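Local coordinates for 52 protein (PDB 2OA5), which is an abundant tegument protein of a gammaherpesvirus, probably serving a structural role in the layer between capsid and envelope, at residues K71-A76 / L88-L94. Sequence-based numbering, arbitrary orientation.
With PE5 (3,6,9,12,15,18,21,24-octaoxahexacosan-1-ol), chain C.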
loop_
_atom_site.group_PDB
_atom_site.type_symbol
_atom_site.label_atom_id
_atom_site.label_comp_id
_atom_site.label_asym_id
_atom_site.label_seq_id
_atom_site.Cartn_x
_atom_site.Cartn_y
_atom_site.Cartn_z
ATOM N N LYS B 71 -17.497 5.937 8.620
ATOM C CA LYS B 71 -16.578 6.746 9.410
ATOM C C LYS B 71 -16.238 8.057 8.722
ATOM O O LYS B 71 -16.020 9.079 9.376
ATOM C CB LYS B 71 -15.307 5.942 9.697
ATOM C CG LYS B 71 -15.614 4.617 10.366
ATOM C CD LYS B 71 -14.377 3.870 10.797
ATOM C CE LYS B 71 -14.435 3.620 12.294
ATOM N NZ LYS B 71 -13.618 2.448 12.710
ATOM N N VAL B 72 -16.185 8.031 7.390
ATOM C CA VAL B 72 -15.899 9.244 6.642
ATOM C C VAL B 72 -17.118 10.147 6.817
ATOM O O VAL B 72 -16.981 11.339 7.069
ATOM C CB VAL B 72 -15.654 8.939 5.134
ATOM C CG1 VAL B 72 -15.502 10.245 4.343
ATOM C CG2 VAL B 72 -14.395 8.080 4.984
ATOM N N ARG B 73 -18.314 9.573 6.707
ATOM C CA ARG B 73 -19.528 10.363 6.889
ATOM C C ARG B 73 -19.524 11.030 8.256
ATOM O O ARG B 73 -19.821 12.217 8.387
ATOM C CB ARG B 73 -20.773 9.491 6.756
ATOM C CG ARG B 73 -21.273 9.366 5.345
ATOM C CD ARG B 73 -22.585 8.610 5.275
ATOM N NE ARG B 73 -23.224 8.848 3.985
ATOM C CZ ARG B 73 -22.641 8.605 2.817
ATOM N NH1 ARG B 73 -21.414 8.110 2.781
ATOM N NH2 ARG B 73 -23.266 8.879 1.684
ATOM N N SER B 74 -19.172 10.259 9.283
ATOM C CA SER B 74 -19.130 10.785 10.636
ATOM C C SER B 74 -18.113 11.925 10.753
ATOM O O SER B 74 -18.419 12.971 11.326
ATOM C CB SER B 74 -18.818 9.645 11.622
ATOM O OG SER B 74 -17.816 9.997 12.557
ATOM N N ARG B 75 -16.918 11.736 10.200
ATOM C CA ARG B 75 -15.893 12.775 10.255
ATOM C C ARG B 75 -16.250 14.010 9.433
ATOM O O ARG B 75 -15.966 15.136 9.839
ATOM C CB ARG B 75 -14.549 12.233 9.763
ATOM C CG ARG B 75 -13.542 11.944 10.861
ATOM C CD ARG B 75 -14.102 10.945 11.843
ATOM N NE ARG B 75 -13.074 10.049 12.355
ATOM C CZ ARG B 75 -13.243 8.736 12.485
ATOM N NH1 ARG B 75 -14.397 8.182 12.134
ATOM N NH2 ARG B 75 -12.263 7.980 12.961
ATOM N N ALA B 76 -16.867 13.796 8.274
ATOM C CA ALA B 76 -17.246 14.896 7.395
ATOM C C ALA B 76 -18.397 15.717 7.973
ATOM O O ALA B 76 -18.733 16.784 7.458
ATOM C CB ALA B 76 -17.625 14.356 6.028
ATOM N N LEU B 88 -9.540 18.212 6.942
ATOM C CA LEU B 88 -9.989 17.119 7.775
ATOM C C LEU B 88 -9.677 15.747 7.155
ATOM O O LEU B 88 -9.169 14.844 7.828
ATOM C CB LEU B 88 -11.492 17.281 8.019
ATOM C CG LEU B 88 -12.196 16.459 9.097
ATOM C CD1 LEU B 88 -13.412 17.245 9.602
ATOM C CD2 LEU B 88 -12.609 15.104 8.544
ATOM N N LEU B 89 -9.974 15.594 5.869
ATOM C CA LEU B 89 -9.725 14.324 5.201
ATOM C C LEU B 89 -8.245 14.055 4.995
ATOM O O LEU B 89 -7.806 12.908 5.081
ATOM C CB LEU B 89 -10.431 14.278 3.846
ATOM C CG LEU B 89 -11.954 14.271 3.907
ATOM C CD1 LEU B 89 -12.519 14.224 2.499
ATOM C CD2 LEU B 89 -12.425 13.084 4.708
ATOM N N GLN B 90 -7.474 15.108 4.738
ATOM C CA GLN B 90 -6.049 14.937 4.485
ATOM C C GLN B 90 -5.282 14.184 5.576
ATOM O O GLN B 90 -4.405 13.380 5.274
ATOM C CB GLN B 90 -5.371 16.285 4.248
ATOM C CG GLN B 90 -3.923 16.133 3.814
ATOM C CD GLN B 90 -3.131 17.435 3.874
ATOM O OE1 GLN B 90 -2.004 17.488 3.389
ATOM N NE2 GLN B 90 -3.724 18.451 4.476
ATOM N N SER B 91 -5.610 14.448 6.837
ATOM C CA SER B 91 -4.935 13.796 7.955
ATOM C C SER B 91 -5.704 12.581 8.449
ATOM O O SER B 91 -5.285 11.909 9.392
ATOM C CB SER B 91 -4.760 14.786 9.115
ATOM O OG SER B 91 -6.009 15.330 9.509
ATOM N N LEU B 92 -6.832 12.302 7.809
ATOM C CA LEU B 92 -7.671 11.182 8.206
ATOM C C LEU B 92 -6.996 9.813 8.149
ATOM O O LEU B 92 -6.331 9.460 7.167
ATOM C CB LEU B 92 -8.947 11.145 7.350
ATOM C CG LEU B 92 -9.904 10.008 7.726
ATOM C CD1 LEU B 92 -10.533 10.357 9.065
ATOM C CD2 LEU B 92 -10.986 9.812 6.683
ATOM N N THR B 93 -7.171 9.054 9.225
ATOM C CA THR B 93 -6.641 7.701 9.322
ATOM C C THR B 93 -7.736 6.898 10.009
ATOM O O THR B 93 -8.225 7.273 11.077
ATOM C CB THR B 93 -5.336 7.649 10.147
ATOM O OG1 THR B 93 -4.360 8.508 9.543
ATOM C CG2 THR B 93 -4.776 6.217 10.186
ATOM N N LEU B 94 -8.151 5.808 9.379
ATOM C CA LEU B 94 -9.206 4.987 9.939
ATOM C C LEU B 94 -8.692 3.597 10.167
ATOM O O LEU B 94 -7.738 3.161 9.525
ATOM C CB LEU B 94 -10.377 4.858 8.966
ATOM C CG LEU B 94 -11.066 6.044 8.301
ATOM C CD1 LEU B 94 -12.204 5.507 7.442
ATOM C CD2 LEU B 94 -11.599 7.011 9.343
HETATM C C48 PE5 C . -8.614 15.975 1.332
HETATM C C50 PE5 C . -9.455 16.433 0.134
HETATM O O1 PE5 C . -10.482 15.484 -0.177
HETATM C C1 PE5 C . -10.414 15.108 -1.562
HETATM C C2 PE5 C . -11.661 15.565 -2.289
HETATM O O2 PE5 C . -12.109 14.550 -3.190
HETATM C C3 PE5 C . -13.472 14.779 -3.538
HETATM C C4 PE5 C . -13.580 15.308 -4.951
HETATM O O3 PE5 C . -14.256 16.568 -4.948
HETATM C C5 PE5 C . -15.319 16.547 -5.905
HETATM C C6 PE5 C . -16.282 17.693 -5.645
HETATM O O4 PE5 C . -17.307 17.695 -6.650
HETATM C C7 PE5 C . -18.293 18.698 -6.375
HETATM C C8 PE5 C . -19.561 18.384 -7.154
HETATM O O5 PE5 C . -20.685 19.119 -6.643
HETATM C C9 PE5 C . -21.782 18.222 -6.409
HETATM C C10 PE5 C . -22.929 18.493 -7.372
HETATM O O6 PE5 C . -23.901 17.429 -7.291
HETATM C C11 PE5 C . -25.148 17.844 -7.879
HETATM C C12 PE5 C . -26.311 17.110 -7.222
HETATM O O7 PE5 C . -27.224 18.058 -6.646
HETATM C C13 PE5 C . -28.294 17.388 -5.958
HETATM C C14 PE5 C . -27.767 16.220 -5.142
HETATM O O8 PE5 C . -27.901 16.477 -3.733
HETATM C C15 PE5 C . -27.410 15.351 -2.990
HETATM C C16 PE5 C . -27.444 15.678 -1.498
HETATM O O52 PE5 C . -27.435 14.468 -0.740
#
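Four leucines of 88-94 close over one side of the last turns of helix 46-76, and no hydrogen bond joins the two segments. Val-72, in the t rotamer, sits at the centre: its CG1 lies 4.2 Å from CD2 of Leu-89, whose CA-to-CB bond points sideways but whose m,t rotamer brings its end nearer, while its CG2 is 4.2 Å from both Leu-92 CD2 and Leu-94 CD1. Three residues on, Arg-75 has chi1 near -104°, between wells, and chi2 p, which folds the side chain back along its own helix. Its aliphatic part packs on leucines, CB 3.7 Å from Leu-88 CD2 and CG 3.8 Å from Leu-92 CD1; Leu-94 CD2 covers a guanidinium face, 3.8 Å from NH2, and NH1 makes a weak hydrogen bond to Lys-71 O (3.3 Å). Lys-71 NZ hydrogen-bonds to Arg-95 O. Thr-93 and Leu-94 pair with an antiparallel strand of the second subunit, so both helix ends and strand 93-99 enclose a small hydrophobic core beside an intersubunit beta sheet.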